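Local coordinates for SCARECROW-LIKE protein 7 (Oryza sativa Japonica Group, PDB 5HYZ) that probably acts as a transcription factor in plant development and abiotic stress resistance, binding DNA through its GRAS domain, at residues A108-Q120 with P139-L152. Sequence-based numbering, arbitrary orientation.
Sequences ATKIHIVDFGIVQ and PTRIRITGVPSPLL
His112 holds CG anti to its backbone N (chi1 -176°), which carries the imidazole across to the next strand, while Thr145 keeps OG1 beside its own N and anti to the carbonyl carbon, where NE2 reaches it. NE2 of His112 and OG1 of Thr145 lie 2.7 Å apart, a nearly straight hydrogen bond in the ring plane. Arg143 bends at chi3 and swings its guanidinium obliquely over one ring face, CZ standing 3.8 Å above the His112 ring plane and offset toward the rim, with the two planes 39° apart; Val114 CG2 covers the opposite face. Glu201 binds both His112 ND1 and Arg143 NH2, and Arg143 NH2 also bonds Leu196 O. Strands 110-115 and 141-148 run parallel, with Arg143 N to Ile111 O at 2.9 Å among their bonds. A beta bulge interrupts the register after Phe116: Val147 O accepts from Gly117 N at 2.8 Å and from Ile118 N at 2.7 Å, from opposite faces of its carbonyl plane. Helix 122-132 connects the strands in a beta-alpha-beta unit of the Rossmann-like GRAS core; Ile113 and Ile144, on the sheet face opposite His112 and Thr145, meet its Trp124. The predicted VHIID motif thus places a buried histidine with a partner at each ring nitrogen and the arginine tilted over its face, which should fix the ring's rotation, while the Glu201 carboxylate probably offsets the nearby arginine charges.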
loop_
_atom_site.group_PDB
_atom_site.type_symbol
_atom_site.label_atom_id
_atom_site.label_comp_id
_atom_site.label_asym_id
_atom_site.label_seq_id
_atom_site.Cartn_x
_atom_site.Cartn_y
_atom_site.Cartn_z
ATOM N N ALA A 108 -12.608 -20.507 -16.953
ATOM C CA ALA A 108 -14.020 -20.430 -16.558
ATOM C C ALA A 108 -14.613 -19.074 -16.877
ATOM O O ALA A 108 -13.965 -18.059 -16.606
ATOM C CB ALA A 108 -14.153 -20.698 -15.047
ATOM N N THR A 109 -15.876 -19.026 -17.322
ATOM C CA THR A 109 -16.509 -17.728 -17.499
ATOM C C THR A 109 -17.331 -17.298 -16.307
ATOM O O THR A 109 -17.697 -16.127 -16.157
ATOM C CB THR A 109 -17.415 -17.753 -18.749
ATOM O OG1 THR A 109 -18.387 -18.794 -18.577
ATOM C CG2 THR A 109 -16.543 -18.034 -20.020
ATOM N N LYS A 110 -17.631 -18.259 -15.443
ATOM C CA LYS A 110 -18.392 -18.011 -14.205
ATOM C C LYS A 110 -17.578 -18.555 -13.037
ATOM O O LYS A 110 -17.094 -19.678 -13.099
ATOM C CB LYS A 110 -19.757 -18.718 -14.249
ATOM C CG LYS A 110 -20.595 -18.263 -15.432
ATOM C CD LYS A 110 -21.979 -18.881 -15.271
ATOM C CE LYS A 110 -22.743 -18.895 -16.587
ATOM N NZ LYS A 110 -24.117 -19.483 -16.340
ATOM N N ILE A 111 -17.407 -17.727 -12.017
ATOM C CA ILE A 111 -16.534 -18.064 -10.917
ATOM C C ILE A 111 -17.279 -17.916 -9.602
ATOM O O ILE A 111 -18.034 -16.936 -9.388
ATOM C CB ILE A 111 -15.285 -17.137 -10.928
ATOM C CG1 ILE A 111 -14.410 -17.482 -12.188
ATOM C CG2 ILE A 111 -14.447 -17.363 -9.623
ATOM C CD1 ILE A 111 -13.267 -16.490 -12.443
ATOM N N HIS A 112 -17.073 -18.871 -8.701
ATOM C CA HIS A 112 -17.695 -18.787 -7.382
ATOM C C HIS A 112 -16.600 -18.885 -6.343
ATOM O O HIS A 112 -15.924 -19.923 -6.254
ATOM C CB HIS A 112 -18.703 -19.931 -7.224
ATOM C CG HIS A 112 -19.466 -19.896 -5.950
ATOM N ND1 HIS A 112 -20.394 -20.866 -5.643
ATOM C CD2 HIS A 112 -19.438 -19.052 -4.888
ATOM C CE1 HIS A 112 -20.932 -20.598 -4.460
ATOM N NE2 HIS A 112 -20.366 -19.509 -3.976
ATOM N N ILE A 113 -16.399 -17.836 -5.563
ATOM C CA ILE A 113 -15.384 -17.830 -4.484
ATOM C C ILE A 113 -16.037 -18.203 -3.139
ATOM O O ILE A 113 -17.044 -17.609 -2.780
ATOM C CB ILE A 113 -14.782 -16.405 -4.318
ATOM C CG1 ILE A 113 -14.170 -15.895 -5.634
ATOM C CG2 ILE A 113 -13.762 -16.340 -3.142
ATOM C CD1 ILE A 113 -13.073 -16.806 -6.177
ATOM N N VAL A 114 -15.476 -19.160 -2.421
ATOM C CA VAL A 114 -15.937 -19.456 -1.065
ATOM C C VAL A 114 -14.881 -19.026 -0.108
ATOM O O VAL A 114 -13.786 -19.573 -0.101
ATOM C CB VAL A 114 -16.281 -20.970 -0.904
ATOM C CG1 VAL A 114 -16.805 -21.231 0.583
ATOM C CG2 VAL A 114 -17.341 -21.323 -1.922
ATOM N N ASP A 115 -15.169 -18.014 0.697
ATOM C CA ASP A 115 -14.184 -17.491 1.642
ATOM C C ASP A 115 -14.490 -17.945 3.064
ATOM O O ASP A 115 -15.463 -17.441 3.691
ATOM C CB ASP A 115 -14.137 -15.938 1.582
ATOM C CG ASP A 115 -12.911 -15.366 2.292
ATOM O OD1 ASP A 115 -12.005 -16.129 2.703
ATOM O OD2 ASP A 115 -12.787 -14.123 2.410
ATOM N N PHE A 116 -13.701 -18.912 3.583
ATOM C CA PHE A 116 -13.831 -19.322 4.963
ATOM C C PHE A 116 -13.008 -18.397 5.819
ATOM O O PHE A 116 -11.760 -18.478 5.872
ATOM C CB PHE A 116 -13.375 -20.778 5.169
ATOM C CG PHE A 116 -14.358 -21.780 4.684
ATOM C CD1 PHE A 116 -15.443 -22.191 5.499
ATOM C CD2 PHE A 116 -14.184 -22.359 3.433
ATOM C CE1 PHE A 116 -16.322 -23.143 5.001
ATOM C CE2 PHE A 116 -15.021 -23.304 2.914
ATOM C CZ PHE A 116 -16.135 -23.706 3.730
ATOM N N GLY A 117 -13.687 -17.423 6.408
ATOM C CA GLY A 117 -13.076 -16.498 7.332
ATOM C C GLY A 117 -12.871 -15.136 6.693
ATOM O O GLY A 117 -11.822 -14.553 6.820
ATOM N N ILE A 118 -13.891 -14.592 6.034
ATOM C CA ILE A 118 -13.753 -13.226 5.518
ATOM C C ILE A 118 -13.672 -12.180 6.641
ATOM O O ILE A 118 -14.327 -12.301 7.649
ATOM C CB ILE A 118 -14.910 -12.871 4.547
ATOM C CG1 ILE A 118 -14.742 -11.479 3.931
ATOM C CG2 ILE A 118 -16.284 -12.897 5.279
ATOM C CD1 ILE A 118 -15.588 -11.324 2.656
ATOM N N VAL A 119 -12.821 -11.161 6.477
ATOM C CA VAL A 119 -12.773 -10.072 7.461
ATOM C C VAL A 119 -13.413 -8.821 6.829
ATOM O O VAL A 119 -14.509 -8.460 7.157
ATOM C CB VAL A 119 -11.284 -9.778 7.930
ATOM C CG1 VAL A 119 -11.299 -8.631 8.945
ATOM C CG2 VAL A 119 -10.714 -11.074 8.549
ATOM N N GLN A 120 -12.751 -8.208 5.872
ATOM C CA GLN A 120 -13.255 -7.027 5.172
ATOM C C GLN A 120 -13.206 -7.419 3.677
ATOM O O GLN A 120 -12.860 -8.523 3.272
ATOM C CB GLN A 120 -12.417 -5.761 5.397
ATOM C CG GLN A 120 -12.519 -5.037 6.770
ATOM C CD GLN A 120 -13.949 -4.736 7.282
ATOM O OE1 GLN A 120 -14.526 -5.528 8.018
ATOM N NE2 GLN A 120 -14.478 -3.564 6.946
ATOM N N PRO A 139 -14.819 -12.340 -16.592
ATOM C CA PRO A 139 -15.888 -13.339 -16.399
ATOM C C PRO A 139 -17.281 -12.757 -16.605
ATOM O O PRO A 139 -17.440 -11.576 -16.398
ATOM C CB PRO A 139 -15.773 -13.741 -14.903
ATOM C CG PRO A 139 -14.412 -13.373 -14.496
ATOM C CD PRO A 139 -14.017 -12.132 -15.379
ATOM N N THR A 140 -18.260 -13.573 -16.940
ATOM C CA THR A 140 -19.619 -13.045 -17.039
ATOM C C THR A 140 -20.326 -13.017 -15.693
ATOM O O THR A 140 -21.283 -12.295 -15.526
ATOM C CB THR A 140 -20.443 -13.850 -18.023
ATOM O OG1 THR A 140 -20.508 -15.221 -17.610
ATOM C CG2 THR A 140 -19.803 -13.776 -19.370
ATOM N N ARG A 141 -19.859 -13.792 -14.711
ATOM C CA ARG A 141 -20.477 -13.714 -13.395
ATOM C C ARG A 141 -19.453 -14.110 -12.329
ATOM O O ARG A 141 -18.711 -15.093 -12.506
ATOM C CB ARG A 141 -21.686 -14.688 -13.292
ATOM C CG ARG A 141 -22.439 -14.566 -11.923
ATOM C CD ARG A 141 -23.567 -15.629 -11.789
ATOM N NE ARG A 141 -23.064 -17.001 -11.809
ATOM C CZ ARG A 141 -23.811 -18.078 -11.578
ATOM N NH1 ARG A 141 -25.110 -17.907 -11.353
ATOM N NH2 ARG A 141 -23.270 -19.306 -11.599
ATOM N N ILE A 142 -19.452 -13.355 -11.235
ATOM C CA ILE A 142 -18.653 -13.704 -10.067
ATOM C C ILE A 142 -19.576 -13.729 -8.841
ATOM O O ILE A 142 -20.280 -12.724 -8.562
ATOM C CB ILE A 142 -17.495 -12.685 -9.875
ATOM C CG1 ILE A 142 -16.578 -12.808 -11.100
ATOM C CG2 ILE A 142 -16.756 -12.987 -8.573
ATOM C CD1 ILE A 142 -15.861 -11.505 -11.463
ATOM N N ARG A 143 -19.578 -14.871 -8.125
ATOM C CA ARG A 143 -20.309 -14.970 -6.871
ATOM C C ARG A 143 -19.340 -15.189 -5.731
ATOM O O ARG A 143 -18.317 -15.855 -5.911
ATOM C CB ARG A 143 -21.288 -16.163 -6.934
ATOM C CG ARG A 143 -22.376 -15.920 -7.935
ATOM C CD ARG A 143 -23.573 -16.839 -7.565
ATOM N NE ARG A 143 -23.252 -18.238 -7.741
ATOM C CZ ARG A 143 -23.685 -19.244 -6.972
ATOM N NH1 ARG A 143 -24.428 -19.051 -5.891
ATOM N NH2 ARG A 143 -23.341 -20.474 -7.283
ATOM N N ILE A 144 -19.602 -14.592 -4.586
ATOM C CA ILE A 144 -18.802 -14.826 -3.392
ATOM C C ILE A 144 -19.710 -15.284 -2.247
ATOM O O ILE A 144 -20.769 -14.697 -1.998
ATOM C CB ILE A 144 -18.026 -13.540 -2.981
ATOM C CG1 ILE A 144 -17.154 -13.112 -4.167
ATOM C CG2 ILE A 144 -17.160 -13.827 -1.734
ATOM C CD1 ILE A 144 -16.117 -12.066 -3.783
ATOM N N THR A 145 -19.326 -16.383 -1.609
ATOM C CA THR A 145 -20.019 -16.840 -0.399
ATOM C C THR A 145 -19.071 -16.669 0.771
ATOM O O THR A 145 -17.976 -17.236 0.758
ATOM C CB THR A 145 -20.445 -18.335 -0.547
ATOM O OG1 THR A 145 -21.357 -18.446 -1.650
ATOM C CG2 THR A 145 -21.111 -18.776 0.769
ATOM N N GLY A 146 -19.437 -15.860 1.756
ATOM C CA GLY A 146 -18.486 -15.573 2.808
ATOM C C GLY A 146 -18.887 -16.081 4.182
ATOM O O GLY A 146 -20.002 -15.818 4.638
ATOM N N VAL A 147 -17.978 -16.801 4.835
ATOM C CA VAL A 147 -18.119 -17.216 6.235
ATOM C C VAL A 147 -17.299 -16.233 7.055
ATOM O O VAL A 147 -16.064 -16.074 6.826
ATOM C CB VAL A 147 -17.607 -18.641 6.444
ATOM C CG1 VAL A 147 -17.616 -19.004 7.907
ATOM C CG2 VAL A 147 -18.389 -19.664 5.586
ATOM N N PRO A 148 -17.923 -15.564 8.039
ATOM C CA PRO A 148 -17.212 -14.476 8.715
ATOM C C PRO A 148 -16.073 -15.005 9.576
ATOM O O PRO A 148 -16.170 -16.013 10.267
ATOM C CB PRO A 148 -18.277 -13.826 9.629
ATOM C CG PRO A 148 -19.364 -14.874 9.780
ATOM C CD PRO A 148 -19.337 -15.654 8.441
ATOM N N SER A 149 -14.971 -14.288 9.532
ATOM C CA SER A 149 -13.838 -14.596 10.395
ATOM C C SER A 149 -14.155 -14.397 11.884
ATOM O O SER A 149 -14.916 -13.485 12.234
ATOM C CB SER A 149 -12.655 -13.676 10.011
ATOM O OG SER A 149 -11.699 -13.696 11.050
ATOM N N PRO A 150 -13.544 -15.207 12.772
ATOM C CA PRO A 150 -13.689 -14.964 14.209
ATOM C C PRO A 150 -13.246 -13.549 14.584
ATOM O O PRO A 150 -13.713 -13.024 15.607
ATOM C CB PRO A 150 -12.762 -16.015 14.842
ATOM C CG PRO A 150 -12.681 -17.075 13.851
ATOM C CD PRO A 150 -12.796 -16.445 12.506
ATOM N N LEU A 151 -12.371 -12.930 13.795
ATOM C CA LEU A 151 -11.952 -11.538 14.063
ATOM C C LEU A 151 -13.139 -10.568 14.078
ATOM O O LEU A 151 -13.098 -9.537 14.760
ATOM C CB LEU A 151 -10.945 -11.054 13.043
ATOM C CG LEU A 151 -9.495 -11.549 13.095
ATOM C CD1 LEU A 151 -8.845 -11.498 11.737
ATOM C CD2 LEU A 151 -8.680 -10.738 14.089
ATOM N N LEU A 152 -14.207 -10.885 13.338
ATOM C CA LEU A 152 -15.402 -10.018 13.365
ATOM C C LEU A 152 -16.285 -10.188 14.615
ATOM O O LEU A 152 -17.286 -9.483 14.770
ATOM C CB LEU A 152 -16.256 -10.255 12.128
ATOM C CG LEU A 152 -15.577 -10.028 10.769
ATOM C CD1 LEU A 152 -16.577 -10.350 9.629
ATOM C CD2 LEU A 152 -15.058 -8.593 10.671
HETATM O O HOH W 1 -20.516 -17.526 -19.120
HETATM O O HOH W 2 -20.562 -17.477 -10.880
#